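Local coordinates for protein putative modification methylase (Thermus thermophilus, PDB 2ZIG) that probably transfers a methyl group from S-adenosyl-L-methionine to the N4 atom of cytosine in DNA, at residues T249-A252 with A253-G257. Sequence-based numbering, arbitrary orientation.
Sequences TLIA and AARWG
R255 lies alongside I251, one helical turn earlier, and its side chain climbs past the I251 carbonyl. R255 CB sits 3.4 Å from I251 O. With CG anti to the R255 carbonyl carbon and beside its own nitrogen (chi1 -71°), CG of R255 comes to 3.2 Å from I251 O. CD of R255 then lies against the branch methyl of I251, 3.6 Å from its CG2. A bend at chi3 (62°) turns the guanidinium off this aliphatic path: NE forms a salt bridge with E226 of helix 222-232, and NH2 donates to the backbone oxygen of E280. I251 O itself accepts R255 N at 2.9 Å.

The preceding backbone bonds run from A253 N to T249 O and from A254 N to L250 O (3.0 Å), whereas W256 N, which also bonds A253 O, reaches A252 O only weakly, at 3.4 Å. A252 O also meets the edge of the W256 indole in its plane, 3.3 Å from CD1, while R230 makes a cation-pi contact with the ring. G257, at positive phi, is the C-prime residue of a Schellman motif, with R258 N bonded to A253 O. The motif closes helix 248-255, the crossover helix between strands 238-241 and 259-264 in the Rossmann-like methyltransferase fold; T248, at its start, binds S-adenosyl-L-methionine.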
# COMPACT_ATOMS: atom_id res chain seq x y z
N THR B 249 -4.12 -15.71 -15.73
CA THR B 249 -4.66 -14.53 -16.40
C THR B 249 -5.12 -14.80 -17.82
O THR B 249 -6.13 -14.25 -18.26
CB THR B 249 -3.63 -13.40 -16.41
OG1 THR B 249 -3.20 -13.13 -15.07
CG2 THR B 249 -4.23 -12.14 -17.02
N LEU B 250 -4.38 -15.62 -18.55
CA LEU B 250 -4.74 -15.96 -19.92
C LEU B 250 -6.09 -16.68 -19.88
O LEU B 250 -6.97 -16.42 -20.69
CB LEU B 250 -3.68 -16.89 -20.53
CG LEU B 250 -2.37 -16.34 -21.12
CD1 LEU B 250 -2.05 -14.96 -20.61
CD2 LEU B 250 -1.24 -17.31 -20.79
N ILE B 251 -6.23 -17.59 -18.93
CA ILE B 251 -7.47 -18.36 -18.77
C ILE B 251 -8.65 -17.45 -18.42
O ILE B 251 -9.71 -17.56 -19.03
CB ILE B 251 -7.28 -19.42 -17.67
CG1 ILE B 251 -6.26 -20.45 -18.16
CG2 ILE B 251 -8.61 -20.07 -17.33
CD1 ILE B 251 -5.91 -21.50 -17.11
N ALA B 252 -8.45 -16.55 -17.46
CA ALA B 252 -9.49 -15.61 -17.04
C ALA B 252 -9.90 -14.76 -18.24
O ALA B 252 -11.08 -14.52 -18.45
CB ALA B 252 -8.98 -14.71 -15.92
N ALA B 253 -8.93 -14.32 -19.02
CA ALA B 253 -9.21 -13.50 -20.19
C ALA B 253 -10.05 -14.25 -21.23
O ALA B 253 -11.09 -13.77 -21.67
CB ALA B 253 -7.90 -13.05 -20.82
N ALA B 254 -9.60 -15.44 -21.61
CA ALA B 254 -10.31 -16.23 -22.60
C ALA B 254 -11.71 -16.65 -22.17
O ALA B 254 -12.63 -16.69 -22.98
CB ALA B 254 -9.49 -17.45 -22.97
N ARG B 255 -11.88 -16.97 -20.89
CA ARG B 255 -13.20 -17.39 -20.41
C ARG B 255 -14.21 -16.26 -20.53
O ARG B 255 -15.41 -16.50 -20.56
CB ARG B 255 -13.13 -17.87 -18.96
CG ARG B 255 -12.42 -19.19 -18.77
CD ARG B 255 -12.14 -19.42 -17.29
NE ARG B 255 -13.36 -19.50 -16.50
CZ ARG B 255 -14.11 -20.59 -16.42
NH1 ARG B 255 -15.21 -20.60 -15.67
NH2 ARG B 255 -13.75 -21.69 -17.07
N TRP B 256 -13.72 -15.02 -20.60
CA TRP B 256 -14.60 -13.86 -20.70
C TRP B 256 -14.58 -13.12 -22.03
O TRP B 256 -14.84 -11.92 -22.09
CB TRP B 256 -14.32 -12.90 -19.54
CG TRP B 256 -14.86 -13.46 -18.29
CD1 TRP B 256 -14.23 -14.33 -17.45
CD2 TRP B 256 -16.21 -13.36 -17.83
NE1 TRP B 256 -15.12 -14.80 -16.51
CE2 TRP B 256 -16.34 -14.23 -16.72
CE3 TRP B 256 -17.33 -12.63 -18.25
CZ2 TRP B 256 -17.54 -14.39 -16.03
CZ3 TRP B 256 -18.53 -12.79 -17.57
CH2 TRP B 256 -18.62 -13.66 -16.47
N GLY B 257 -14.28 -13.83 -23.11
CA GLY B 257 -14.29 -13.18 -24.41
C GLY B 257 -13.23 -12.13 -24.69
O GLY B 257 -13.44 -11.26 -25.54